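Local coordinates for protein FAD dependent oxidoreductase (Chelativorans sp. BNC1, PDB 6PXS) that oxidises iminodiacetate, a chelator related to EDTA, with a bound flavin-adenine dinucleotide as its redox cofactor, at residues A8-A13 with K36-G41; P222-I227 with V304-A309; S248-A253 with A263-G268. All coordinates share one frame; numbering follows the deposited sequence.

Contact 1. Residues A8-A13 with K36-G41. With FAD (flavin-adenine dinucleotide), chain E.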
loop_
_atom_site.group_PDB
_atom_site.type_symbol
_atom_site.label_atom_id
_atom_site.label_comp_id
_atom_site.label_asym_id
_atom_site.label_seq_id
_atom_site.Cartn_x
_atom_site.Cartn_y
_atom_site.Cartn_z
ATOM N N ALA A 8 6.349 22.669 4.236
ATOM C CA ALA A 8 5.506 23.027 3.103
ATOM C C ALA A 8 4.127 22.399 3.221
ATOM O O ALA A 8 3.607 21.835 2.251
ATOM C CB ALA A 8 6.162 22.601 1.788
ATOM N N GLY A 9 3.533 22.480 4.405
ATOM C CA GLY A 9 2.142 22.125 4.570
ATOM C C GLY A 9 1.247 23.193 3.990
ATOM O O GLY A 9 1.664 24.026 3.179
ATOM N N ILE A 10 -0.010 23.174 4.426
ATOM C CA ILE A 10 -0.949 24.170 3.931
ATOM C C ILE A 10 -0.486 25.569 4.316
ATOM O O ILE A 10 -0.719 26.533 3.580
ATOM C CB ILE A 10 -2.370 23.884 4.452
ATOM C CG1 ILE A 10 -3.379 24.824 3.789
ATOM C CG2 ILE A 10 -2.435 24.048 5.963
ATOM C CD1 ILE A 10 -3.496 24.645 2.289
ATOM N N LEU A 11 0.183 25.705 5.463
ATOM C CA LEU A 11 0.573 27.029 5.935
ATOM C C LEU A 11 1.847 27.505 5.249
ATOM O O LEU A 11 1.899 28.624 4.727
ATOM C CB LEU A 11 0.753 27.013 7.454
ATOM C CG LEU A 11 1.004 28.372 8.116
ATOM C CD1 LEU A 11 -0.124 29.346 7.813
ATOM C CD2 LEU A 11 1.177 28.208 9.617
ATOM N N GLY A 12 2.886 26.672 5.242
ATOM C CA GLY A 12 4.099 27.033 4.531
ATOM C C GLY A 12 3.881 27.195 3.041
ATOM O O GLY A 12 4.556 28.001 2.395
ATOM N N ALA A 13 2.939 26.437 2.474
ATOM C CA ALA A 13 2.662 26.552 1.047
ATOM C C ALA A 13 1.917 27.843 0.734
ATOM O O ALA A 13 2.190 28.494 -0.282
ATOM C CB ALA A 13 1.863 25.340 0.567
ATOM N N LYS A 36 2.128 13.969 7.996
ATOM C CA LYS A 36 1.941 15.361 7.607
ATOM C C LYS A 36 0.464 15.723 7.661
ATOM O O LYS A 36 -0.363 15.100 6.992
ATOM C CB LYS A 36 2.501 15.580 6.200
ATOM C CG LYS A 36 2.413 17.009 5.695
ATOM C CD LYS A 36 3.137 17.168 4.366
ATOM C CE LYS A 36 3.043 18.591 3.844
ATOM N NZ LYS A 36 3.802 18.767 2.576
ATOM N N ALA A 37 0.141 16.734 8.471
ATOM C CA ALA A 37 -1.259 17.044 8.752
ATOM C C ALA A 37 -2.027 17.376 7.478
ATOM O O ALA A 37 -3.166 16.930 7.298
ATOM C CB ALA A 37 -1.348 18.203 9.744
ATOM N N THR A 38 -1.425 18.160 6.583
ATOM C CA THR A 38 -2.143 18.588 5.388
ATOM C C THR A 38 -2.553 17.405 4.519
ATOM O O THR A 38 -3.593 17.458 3.851
ATOM C CB THR A 38 -1.285 19.566 4.585
ATOM O OG1 THR A 38 -0.952 20.692 5.405
ATOM C CG2 THR A 38 -2.033 20.045 3.349
ATOM N N LEU A 39 -1.760 16.330 4.516
ATOM C CA LEU A 39 -2.081 15.168 3.697
ATOM C C LEU A 39 -3.235 14.351 4.257
ATOM O O LEU A 39 -3.771 13.500 3.538
ATOM C CB LEU A 39 -0.858 14.261 3.556
ATOM C CG LEU A 39 0.450 14.896 3.089
ATOM C CD1 LEU A 39 1.525 13.824 2.982
ATOM C CD2 LEU A 39 0.287 15.622 1.764
ATOM N N ALA A 40 -3.618 14.576 5.515
ATOM C CA ALA A 40 -4.704 13.840 6.146
ATOM C C ALA A 40 -5.888 14.722 6.505
ATOM O O ALA A 40 -6.846 14.230 7.113
ATOM C CB ALA A 40 -4.197 13.126 7.407
ATOM N N GLY A 41 -5.856 16.003 6.151
ATOM C CA GLY A 41 -6.932 16.908 6.498
ATOM C C GLY A 41 -8.244 16.555 5.831
ATOM O O GLY A 41 -8.298 16.346 4.615
HETATM P PA FAD E . 1.876 20.260 8.299
HETATM O O1A FAD E . 2.140 19.038 9.098
HETATM O O2A FAD E . 0.877 20.058 7.157
HETATM O O5B FAD E . 3.200 20.881 7.730
HETATM C C5B FAD E . 4.469 20.669 8.383
HETATM C C4B FAD E . 5.502 20.355 7.331
HETATM O O4B FAD E . 6.803 20.805 7.780
HETATM C C3B FAD E . 5.653 18.868 7.008
HETATM O O3B FAD E . 5.829 18.677 5.610
HETATM C C2B FAD E . 6.907 18.476 7.793
HETATM O O2B FAD E . 7.578 17.360 7.220
HETATM C C1B FAD E . 7.730 19.751 7.648
HETATM N N9A FAD E . 8.774 19.916 8.654
HETATM C C8A FAD E . 8.623 19.929 10.015
HETATM N N7A FAD E . 9.745 20.092 10.675
HETATM C C5A FAD E . 10.701 20.195 9.675
HETATM C C6A FAD E . 12.096 20.381 9.711
HETATM N N6A FAD E . 12.802 20.501 10.838
HETATM N N1A FAD E . 12.751 20.438 8.530
HETATM C C2A FAD E . 12.055 20.317 7.397
HETATM N N3A FAD E . 10.740 20.139 7.244
HETATM C C4A FAD E . 10.117 20.086 8.426
HETATM N N1 FAD E . -8.583 21.526 9.313
HETATM C C2 FAD E . -9.712 22.105 8.809
HETATM O O2 FAD E . -9.788 23.325 8.629
HETATM N N3 FAD E . -10.802 21.318 8.482
HETATM C C4 FAD E . -10.881 19.947 8.620
HETATM O O4 FAD E . -11.907 19.353 8.297
HETATM C C4X FAD E . -9.678 19.341 9.160
HETATM N N5 FAD E . -9.665 18.048 9.324
HETATM C C5X FAD E . -8.517 17.467 9.838
HETATM C C6 FAD E . -8.488 16.086 10.020
HETATM C C7 FAD E . -7.358 15.453 10.528
HETATM C C7M FAD E . -7.364 13.958 10.710
HETATM C C8 FAD E . -6.232 16.216 10.872
HETATM C C8M FAD E . -4.994 15.561 11.428
HETATM C C9 FAD E . -6.259 17.596 10.691
HETATM C C9A FAD E . -7.388 18.226 10.179
HETATM N N10 FAD E . -7.442 19.621 9.982
HETATM C C10 FAD E . -8.578 20.213 9.478
HETATM C "C1'" FAD E . -6.297 20.476 10.334
HETATM C "C2'" FAD E . -5.289 20.634 9.197
HETATM O "O2'" FAD E . -5.123 19.396 8.506
HETATM C "C3'" FAD E . -3.944 21.066 9.781
HETATM O "O3'" FAD E . -4.166 22.045 10.790
HETATM C "C4'" FAD E . -2.966 21.647 8.759
HETATM O "O4'" FAD E . -2.748 20.686 7.727
HETATM C "C5'" FAD E . -1.651 22.029 9.405
HETATM O "O5'" FAD E . -0.734 22.478 8.385
HETATM P P FAD E . 0.763 22.814 8.734
HETATM O O1P FAD E . 0.790 23.769 9.932
HETATM O O2P FAD E . 1.524 23.267 7.542
HETATM O O3P FAD E . 1.316 21.410 9.235
#
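Thr38 holds OG1 anti to its own carbonyl carbon (chi1 -58°), which turns the hydroxyl toward the start of helix 10-20. Lys36 has CG anti to the backbone N (chi1 -178°) and runs extended from there, bringing its amine up to the carbonyl of Ala8. Both reach the glycine-rich turn of a Rossmann-type dinucleotide fold: strand 3-6 leads to Gly9, the N-cap of helix 10-20, and Gly9 and Gly12 fit the GxGxxG pattern of such folds, with the pyrophosphate of FAD lying against the turn. The Thr38 hydroxyl is gripped by three bonds. Ile10 N donates to OG1 at 2.8 Å (N-H...O 148°), the ribityl hydroxyl O4' of FAD also donates to OG1, and OG1 gives its own proton to FAD O2A at 2.6 Å. One side chain thus ties the helix start to both the phosphate and the sugar chain of the cofactor. The Ile10 and Thr38 side chains cross at about a right angle, and Ile10 CB comes 3.6 Å from Thr38 OG1. Backbone amides of the short, weakly bonded helix 37-40 add to the hold: Ala37 N binds FAD O1A at 3.1 Å, and Thr38 N binds O2A. On the other phosphate, Leu11 N makes a long, weak bond to O2P, and the bare CA of Gly9 also lies close to that oxygen. The N-terminal end of helix 10-20 probably helps to offset the phosphate charge. Asp30 accepts a bond from Ala8 N and forms a long, weak ion pair with the Lys36 amine, while helix 152-164 packs on Ile10 and Thr38 through Ala156. Lys36 NZ donates to Ala8 O at 3.1 Å from above the carbonyl plane, with CD and CE beside the ribose O3B.

Contact 2. Residues P222-I227 with V304-A309. With FAD (flavin-adenine dinucleotide), chain E.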
loop_
_atom_site.group_PDB
_atom_site.type_symbol
_atom_site.label_atom_id
_atom_site.label_comp_id
_atom_site.label_asym_id
_atom_site.label_seq_id
_atom_site.Cartn_x
_atom_site.Cartn_y
_atom_site.Cartn_z
ATOM N N PRO A 222 2.010 17.443 18.863
ATOM C CA PRO A 222 1.127 16.759 17.912
ATOM C C PRO A 222 -0.092 16.153 18.588
ATOM O O PRO A 222 -0.022 15.644 19.710
ATOM C CB PRO A 222 2.028 15.666 17.323
ATOM C CG PRO A 222 2.998 15.371 18.404
ATOM C CD PRO A 222 3.244 16.677 19.112
ATOM N N GLN A 223 -1.222 16.219 17.887
ATOM C CA GLN A 223 -2.453 15.538 18.284
ATOM C C GLN A 223 -2.812 14.579 17.154
ATOM O O GLN A 223 -3.322 15.000 16.112
ATOM C CB GLN A 223 -3.583 16.528 18.554
ATOM C CG GLN A 223 -4.856 15.877 19.089
ATOM C CD GLN A 223 -6.032 16.836 19.149
ATOM O OE1 GLN A 223 -6.401 17.452 18.148
ATOM N NE2 GLN A 223 -6.630 16.964 20.327
ATOM N N LYS A 224 -2.538 13.294 17.361
ATOM C CA LYS A 224 -2.823 12.297 16.340
ATOM C C LYS A 224 -4.297 12.332 15.948
ATOM O O LYS A 224 -5.177 12.611 16.767
ATOM C CB LYS A 224 -2.442 10.906 16.845
ATOM C CG LYS A 224 -2.803 9.770 15.905
ATOM C CD LYS A 224 -2.281 8.449 16.436
ATOM C CE LYS A 224 -2.712 7.285 15.564
ATOM N NZ LYS A 224 -2.238 5.982 16.110
ATOM N N GLY A 225 -4.558 12.050 14.675
ATOM C CA GLY A 225 -5.916 11.968 14.179
ATOM C C GLY A 225 -6.067 10.946 13.073
ATOM O O GLY A 225 -5.351 10.999 12.069
ATOM N N GLN A 226 -6.997 10.010 13.240
ATOM C CA GLN A 226 -7.278 8.992 12.237
ATOM C C GLN A 226 -8.576 9.343 11.523
ATOM O O GLN A 226 -9.580 9.653 12.170
ATOM C CB GLN A 226 -7.378 7.607 12.879
ATOM C CG GLN A 226 -6.198 7.259 13.770
ATOM C CD GLN A 226 -6.285 5.859 14.339
ATOM O OE1 GLN A 226 -6.765 4.936 13.681
ATOM N NE2 GLN A 226 -5.824 5.693 15.573
ATOM N N ILE A 227 -8.554 9.287 10.194
ATOM C CA ILE A 227 -9.682 9.696 9.365
ATOM C C ILE A 227 -9.931 8.610 8.329
ATOM O O ILE A 227 -8.988 8.112 7.707
ATOM C CB ILE A 227 -9.420 11.057 8.692
ATOM C CG1 ILE A 227 -10.650 11.525 7.915
ATOM C CG2 ILE A 227 -8.206 10.980 7.776
ATOM C CD1 ILE A 227 -10.566 12.974 7.472
ATOM N N VAL A 304 -3.637 9.036 8.647
ATOM C CA VAL A 304 -3.194 9.474 9.961
ATOM C C VAL A 304 -2.490 10.814 9.812
ATOM O O VAL A 304 -1.698 11.013 8.883
ATOM C CB VAL A 304 -2.258 8.445 10.628
ATOM C CG1 VAL A 304 -1.719 8.994 11.944
ATOM C CG2 VAL A 304 -2.988 7.130 10.848
ATOM N N GLY A 305 -2.780 11.730 10.729
ATOM C CA GLY A 305 -2.170 13.041 10.710
ATOM C C GLY A 305 -1.981 13.594 12.104
ATOM O O GLY A 305 -2.814 13.363 12.986
ATOM N N PHE A 306 -0.890 14.324 12.319
ATOM C CA PHE A 306 -0.592 14.936 13.609
ATOM C C PHE A 306 -0.921 16.422 13.519
ATOM O O PHE A 306 -0.211 17.184 12.854
ATOM C CB PHE A 306 0.870 14.715 13.991
ATOM C CG PHE A 306 1.297 13.271 13.960
ATOM C CD1 PHE A 306 0.730 12.346 14.822
ATOM C CD2 PHE A 306 2.278 12.844 13.080
ATOM C CE1 PHE A 306 1.127 11.019 14.797
ATOM C CE2 PHE A 306 2.680 11.520 13.053
ATOM C CZ PHE A 306 2.104 10.609 13.910
ATOM N N ARG A 307 -1.999 16.830 14.180
ATOM C CA ARG A 307 -2.383 18.231 14.167
ATOM C C ARG A 307 -1.384 19.053 14.979
ATOM O O ARG A 307 -0.973 18.633 16.065
ATOM C CB ARG A 307 -3.780 18.416 14.756
ATOM C CG ARG A 307 -4.887 17.677 14.034
ATOM C CD ARG A 307 -6.195 17.822 14.795
ATOM N NE ARG A 307 -6.747 16.524 15.176
ATOM C CZ ARG A 307 -7.767 15.923 14.572
ATOM N NH1 ARG A 307 -8.175 14.740 15.003
ATOM N NH2 ARG A 307 -8.388 16.495 13.548
ATOM N N PRO A 308 -0.977 20.227 14.491
ATOM C CA PRO A 308 -0.169 21.115 15.336
ATOM C C PRO A 308 -1.028 21.772 16.402
ATOM O O PRO A 308 -1.422 22.934 16.270
ATOM C CB PRO A 308 0.393 22.133 14.339
ATOM C CG PRO A 308 -0.628 22.190 13.259
ATOM C CD PRO A 308 -1.202 20.798 13.151
ATOM N N ALA A 309 -1.338 21.023 17.458
ATOM C CA ALA A 309 -2.220 21.506 18.511
ATOM C C ALA A 309 -1.419 22.318 19.518
ATOM O O ALA A 309 -0.450 21.816 20.097
ATOM C CB ALA A 309 -2.916 20.335 19.199
HETATM P PA FAD E . 1.876 20.260 8.299
HETATM O O1A FAD E . 2.140 19.038 9.098
HETATM O O2A FAD E . 0.877 20.058 7.157
HETATM O O5B FAD E . 3.200 20.881 7.730
HETATM C C5B FAD E . 4.469 20.669 8.383
HETATM C C4B FAD E . 5.502 20.355 7.331
HETATM O O4B FAD E . 6.803 20.805 7.780
HETATM C C3B FAD E . 5.653 18.868 7.008
HETATM O O3B FAD E . 5.829 18.677 5.610
HETATM C C2B FAD E . 6.907 18.476 7.793
HETATM O O2B FAD E . 7.578 17.360 7.220
HETATM C C1B FAD E . 7.730 19.751 7.648
HETATM N N9A FAD E . 8.774 19.916 8.654
HETATM C C8A FAD E . 8.623 19.929 10.015
HETATM N N7A FAD E . 9.745 20.092 10.675
HETATM C C5A FAD E . 10.701 20.195 9.675
HETATM C C6A FAD E . 12.096 20.381 9.711
HETATM N N6A FAD E . 12.802 20.501 10.838
HETATM N N1A FAD E . 12.751 20.438 8.530
HETATM C C2A FAD E . 12.055 20.317 7.397
HETATM N N3A FAD E . 10.740 20.139 7.244
HETATM C C4A FAD E . 10.117 20.086 8.426
HETATM N N1 FAD E . -8.583 21.526 9.313
HETATM C C2 FAD E . -9.712 22.105 8.809
HETATM O O2 FAD E . -9.788 23.325 8.629
HETATM N N3 FAD E . -10.802 21.318 8.482
HETATM C C4 FAD E . -10.881 19.947 8.620
HETATM O O4 FAD E . -11.907 19.353 8.297
HETATM C C4X FAD E . -9.678 19.341 9.160
HETATM N N5 FAD E . -9.665 18.048 9.324
HETATM C C5X FAD E . -8.517 17.467 9.838
HETATM C C6 FAD E . -8.488 16.086 10.020
HETATM C C7 FAD E . -7.358 15.453 10.528
HETATM C C7M FAD E . -7.364 13.958 10.710
HETATM C C8 FAD E . -6.232 16.216 10.872
HETATM C C8M FAD E . -4.994 15.561 11.428
HETATM C C9 FAD E . -6.259 17.596 10.691
HETATM C C9A FAD E . -7.388 18.226 10.179
HETATM N N10 FAD E . -7.442 19.621 9.982
HETATM C C10 FAD E . -8.578 20.213 9.478
HETATM C "C1'" FAD E . -6.297 20.476 10.334
HETATM C "C2'" FAD E . -5.289 20.634 9.197
HETATM O "O2'" FAD E . -5.123 19.396 8.506
HETATM C "C3'" FAD E . -3.944 21.066 9.781
HETATM O "O3'" FAD E . -4.166 22.045 10.790
HETATM C "C4'" FAD E . -2.966 21.647 8.759
HETATM O "O4'" FAD E . -2.748 20.686 7.727
HETATM C "C5'" FAD E . -1.651 22.029 9.405
HETATM O "O5'" FAD E . -0.734 22.478 8.385
HETATM P P FAD E . 0.763 22.814 8.734
HETATM O O1P FAD E . 0.790 23.769 9.932
HETATM O O2P FAD E . 1.524 23.267 7.542
HETATM O O3P FAD E . 1.316 21.410 9.235
#
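The Phe306 ring meets Lys224 and Pro222 obliquely: Phe306 CD1 sits 4.0 Å from Lys224 CB, and Pro222 CB packs on Phe306 CB at 3.7 Å. Outside the two strands, Phe271 makes an edge-to-face contact with the same ring. The other flat group, the guanidinium of Arg307, is placed near the flavin methyl C8M and the Gln223 amide, but its exact position is doubtful, because NH1 comes impossibly close to Thr264 O.

These groups sit on two antiparallel neighbours, strands 220-231 and 298-310, in the four-stranded sheet beside the dimethylbenzene end of the flavin. Gln223 and Arg307 form a hydrogen-bonded pair and exchange two backbone bonds, Gln223 N to Arg307 O and Arg307 N to Gln223 O, each 3.0 Å. In the Gly225-Gly305 pair, the bond from Gly305 N is good and that from Gly225 N weak. Between them, Lys224 faces Phe306 in a non-hydrogen-bonded pair.

Gly225, Gly305 and Arg307 lie toward the cofactor. Arg307 has CG anti to its carbonyl carbon (chi1 -60°), placing Arg307 CG 3.4 Å from FAD C8M. Gln223, whose side chain leaves from the same face as Arg307, bonds through NE2 to Asp267. The opposite face bears Pro222, Lys224, Gln226, Val304 and Phe306. There Pro222 and Val304 flank the aliphatic part of Lys224 and the Phe306 ring, while the Lys224 amine bonds to Arg274 O and the Gln226 amide to Thr276. The backbone bonds thus set the register of the strands, and Gly225 and Gly305, having no side chains, let the flavin methyls come right up to the main chain, with Gly305 O 3.5 Å from FAD C8M.

Contact 3. Residues S248-A253 with A263-G268. With FAD (flavin-adenine dinucleotide), chain E.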
loop_
_atom_site.group_PDB
_atom_site.type_symbol
_atom_site.label_atom_id
_atom_site.label_comp_id
_atom_site.label_asym_id
_atom_site.label_seq_id
_atom_site.Cartn_x
_atom_site.Cartn_y
_atom_site.Cartn_z
ATOM N N SER A 248 -17.817 16.209 17.987
ATOM C CA SER A 248 -16.405 16.046 17.662
ATOM C C SER A 248 -16.195 15.229 16.394
ATOM O O SER A 248 -15.049 15.086 15.950
ATOM C CB SER A 248 -15.612 15.390 18.804
ATOM O OG SER A 248 -15.953 14.022 18.945
ATOM N N TYR A 249 -17.254 14.689 15.799
ATOM C CA TYR A 249 -17.169 13.917 14.569
ATOM C C TYR A 249 -17.907 14.654 13.461
ATOM O O TYR A 249 -18.598 15.650 13.694
ATOM C CB TYR A 249 -17.745 12.508 14.762
ATOM C CG TYR A 249 -17.011 11.695 15.807
ATOM C CD1 TYR A 249 -15.808 11.072 15.508
ATOM C CD2 TYR A 249 -17.519 11.557 17.092
ATOM C CE1 TYR A 249 -15.131 10.331 16.458
ATOM C CE2 TYR A 249 -16.849 10.817 18.050
ATOM C CZ TYR A 249 -15.655 10.207 17.726
ATOM O OH TYR A 249 -14.981 9.469 18.674
ATOM N N TYR A 250 -17.752 14.149 12.243
ATOM C CA TYR A 250 -18.282 14.804 11.052
ATOM C C TYR A 250 -18.090 13.862 9.872
ATOM O O TYR A 250 -17.574 12.750 10.017
ATOM C CB TYR A 250 -17.593 16.148 10.811
ATOM C CG TYR A 250 -16.084 16.058 10.777
ATOM C CD1 TYR A 250 -15.412 15.756 9.598
ATOM C CD2 TYR A 250 -15.331 16.273 11.923
ATOM C CE1 TYR A 250 -14.032 15.673 9.562
ATOM C CE2 TYR A 250 -13.949 16.193 11.897
ATOM C CZ TYR A 250 -13.306 15.892 10.715
ATOM O OH TYR A 250 -11.933 15.813 10.686
ATOM N N MET A 251 -18.516 14.313 8.696
ATOM C CA MET A 251 -18.282 13.562 7.473
ATOM C C MET A 251 -18.673 14.429 6.287
ATOM O O MET A 251 -19.530 15.308 6.403
ATOM C CB MET A 251 -19.067 12.246 7.461
ATOM C CG MET A 251 -20.571 12.411 7.503
ATOM S SD MET A 251 -21.409 10.826 7.696
ATOM C CE MET A 251 -23.087 11.298 7.296
ATOM N N LEU A 252 -18.030 14.167 5.151
ATOM C CA LEU A 252 -18.260 14.926 3.932
ATOM C C LEU A 252 -18.090 13.992 2.742
ATOM O O LEU A 252 -17.687 12.836 2.887
ATOM C CB LEU A 252 -17.308 16.124 3.827
ATOM C CG LEU A 252 -15.807 15.819 3.827
ATOM C CD1 LEU A 252 -15.017 17.031 3.352
ATOM C CD2 LEU A 252 -15.328 15.386 5.204
ATOM N N ALA A 253 -18.398 14.511 1.555
ATOM C CA ALA A 253 -18.350 13.730 0.329
ATOM C C ALA A 253 -17.579 14.484 -0.744
ATOM O O ALA A 253 -17.573 15.718 -0.777
ATOM C CB ALA A 253 -19.756 13.411 -0.187
ATOM N N ALA A 263 -12.754 12.512 12.383
ATOM C CA ALA A 263 -11.463 12.016 12.829
ATOM C C ALA A 263 -11.407 11.885 14.347
ATOM O O ALA A 263 -12.248 12.405 15.082
ATOM C CB ALA A 263 -10.343 12.940 12.339
ATOM N N THR A 264 -10.384 11.170 14.807
ATOM C CA THR A 264 -10.104 11.034 16.226
ATOM C C THR A 264 -9.309 12.239 16.718
ATOM O O THR A 264 -8.753 13.010 15.933
ATOM C CB THR A 264 -9.322 9.747 16.500
ATOM O OG1 THR A 264 -8.060 9.793 15.822
ATOM C CG2 THR A 264 -10.101 8.529 16.021
ATOM N N ARG A 265 -9.258 12.394 18.042
ATOM C CA ARG A 265 -8.539 13.505 18.678
ATOM C C ARG A 265 -7.776 12.923 19.867
ATOM O O ARG A 265 -8.282 12.889 20.992
ATOM C CB ARG A 265 -9.502 14.608 19.093
ATOM C CG ARG A 265 -10.202 15.250 17.907
ATOM C CD ARG A 265 -11.424 16.062 18.298
ATOM N NE ARG A 265 -12.158 16.485 17.108
ATOM C CZ ARG A 265 -11.770 17.467 16.297
ATOM N NH1 ARG A 265 -12.499 17.776 15.233
ATOM N NH2 ARG A 265 -10.652 18.140 16.545
ATOM N N GLU A 266 -6.545 12.487 19.607
ATOM C CA GLU A 266 -5.758 11.710 20.562
ATOM C C GLU A 266 -4.687 12.611 21.169
ATOM O O GLU A 266 -3.647 12.861 20.554
ATOM C CB GLU A 266 -5.149 10.493 19.873
ATOM C CG GLU A 266 -6.186 9.557 19.261
ATOM C CD GLU A 266 -5.568 8.390 18.511
ATOM O OE1 GLU A 266 -5.995 8.127 17.368
ATOM O OE2 GLU A 266 -4.655 7.737 19.062
ATOM N N ASP A 267 -4.945 13.095 22.381
ATOM C CA ASP A 267 -3.971 13.907 23.096
ATOM C C ASP A 267 -2.824 13.043 23.605
ATOM O O ASP A 267 -2.981 11.845 23.857
ATOM C CB ASP A 267 -4.633 14.629 24.270
ATOM C CG ASP A 267 -5.535 15.761 23.824
ATOM O OD1 ASP A 267 -5.132 16.514 22.914
ATOM O OD2 ASP A 267 -6.645 15.893 24.384
ATOM N N GLY A 268 -1.659 13.668 23.760
ATOM C CA GLY A 268 -0.490 12.946 24.227
ATOM C C GLY A 268 -0.137 11.750 23.375
ATOM O O GLY A 268 0.488 10.806 23.869
HETATM P PA FAD E . 1.876 20.260 8.299
HETATM O O1A FAD E . 2.140 19.038 9.098
HETATM O O2A FAD E . 0.877 20.058 7.157
HETATM O O5B FAD E . 3.200 20.881 7.730
HETATM C C5B FAD E . 4.469 20.669 8.383
HETATM C C4B FAD E . 5.502 20.355 7.331
HETATM O O4B FAD E . 6.803 20.805 7.780
HETATM C C3B FAD E . 5.653 18.868 7.008
HETATM O O3B FAD E . 5.829 18.677 5.610
HETATM C C2B FAD E . 6.907 18.476 7.793
HETATM O O2B FAD E . 7.578 17.360 7.220
HETATM C C1B FAD E . 7.730 19.751 7.648
HETATM N N9A FAD E . 8.774 19.916 8.654
HETATM C C8A FAD E . 8.623 19.929 10.015
HETATM N N7A FAD E . 9.745 20.092 10.675
HETATM C C5A FAD E . 10.701 20.195 9.675
HETATM C C6A FAD E . 12.096 20.381 9.711
HETATM N N6A FAD E . 12.802 20.501 10.838
HETATM N N1A FAD E . 12.751 20.438 8.530
HETATM C C2A FAD E . 12.055 20.317 7.397
HETATM N N3A FAD E . 10.740 20.139 7.244
HETATM C C4A FAD E . 10.117 20.086 8.426
HETATM N N1 FAD E . -8.583 21.526 9.313
HETATM C C2 FAD E . -9.712 22.105 8.809
HETATM O O2 FAD E . -9.788 23.325 8.629
HETATM N N3 FAD E . -10.802 21.318 8.482
HETATM C C4 FAD E . -10.881 19.947 8.620
HETATM O O4 FAD E . -11.907 19.353 8.297
HETATM C C4X FAD E . -9.678 19.341 9.160
HETATM N N5 FAD E . -9.665 18.048 9.324
HETATM C C5X FAD E . -8.517 17.467 9.838
HETATM C C6 FAD E . -8.488 16.086 10.020
HETATM C C7 FAD E . -7.358 15.453 10.528
HETATM C C7M FAD E . -7.364 13.958 10.710
HETATM C C8 FAD E . -6.232 16.216 10.872
HETATM C C8M FAD E . -4.994 15.561 11.428
HETATM C C9 FAD E . -6.259 17.596 10.691
HETATM C C9A FAD E . -7.388 18.226 10.179
HETATM N N10 FAD E . -7.442 19.621 9.982
HETATM C C10 FAD E . -8.578 20.213 9.478
HETATM C "C1'" FAD E . -6.297 20.476 10.334
HETATM C "C2'" FAD E . -5.289 20.634 9.197
HETATM O "O2'" FAD E . -5.123 19.396 8.506
HETATM C "C3'" FAD E . -3.944 21.066 9.781
HETATM O "O3'" FAD E . -4.166 22.045 10.790
HETATM C "C4'" FAD E . -2.966 21.647 8.759
HETATM O "O4'" FAD E . -2.748 20.686 7.727
HETATM C "C5'" FAD E . -1.651 22.029 9.405
HETATM O "O5'" FAD E . -0.734 22.478 8.385
HETATM P P FAD E . 0.763 22.814 8.734
HETATM O O1P FAD E . 0.790 23.769 9.932
HETATM O O2P FAD E . 1.524 23.267 7.542
HETATM O O3P FAD E . 1.316 21.410 9.235
#
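Arg265 and Ser248 make the single hydrogen bond between these segments, at the diverging ends of the beta-hairpin formed by strands 251-254 and 258-261 on one side of the antiparallel sheet beside the flavin. Arg265 NE donates to Ser248 O over 3.4 Å. The bond is weak in length yet nearly straight (169°), and the oxygen lies at the edge of the guanidinium, in its plane. The Arg265 chain is extended from CG to NE, which carries the donor across to the other segment. Both residues are exposed, so this is the solvent side of the contact.

Van der Waals contacts dominate farther in. Tyr250 CG occupies the position between the backbone N and the carbonyl carbon (chi1 53°), and the end of the ring comes closer to 263-268 than its root. Arg265 NH1 sits at the ring's edge, near its plane and 4.0 Å from Tyr250 CE2, with ring and guanidinium 60° apart. Tyr250 OH lies 3.7 Å from Ala263 CB. Tyr249 approaches the same alanine from its backbone side, CE1 meeting Ala263 O obliquely at 3.8 Å, while its ring packs on Glu282 and Ala286 of helix 277-290.

Within 263-268, Thr264 OG1 donates to the anti lone pair of Glu266 OE1; Gln226 on strand 220-231 binds both side chains, OG1 through its backbone N and OE1 through NE2.

The cofactor completes the arrangement. Tyr250, which also touches Ala42 of the FAD site, and Ala263 belong to the pocket wall. N5 is the flavin atom that usually takes up hydride, so the phenol probably lies near the site of oxidation: Tyr250 OH is 3.5 Å from FAD N5, and Ala263 CB is 3.5 Å from the methyl C7M.

In the fold
All three contacts line the same FAD: contact 1 holds mainly the pyrophosphate and ribityl chain, and contacts 2 and 3 meet the isoalloxazine, sharing its dimethylbenzene end. Contact 1, fully buried, belongs to the dinucleotide-binding half and is almost wholly polar, suited to phosphates. Contact 2 is also largely buried, but rests on regular strand pairing, and contact 3 runs out to solvent through mostly van der Waals touches, many to polar atoms, with one weak hydrogen bond. Contacts 2 and 3 share the antiparallel sheet, with centres about 9 Å apart, and hydrogen bonds from strand 220-231 to side chains of 263-268 join them. Contact 1 packs on contact 2 where Ala37 and Ala40 meet strand 298-310, but does not touch contact 3.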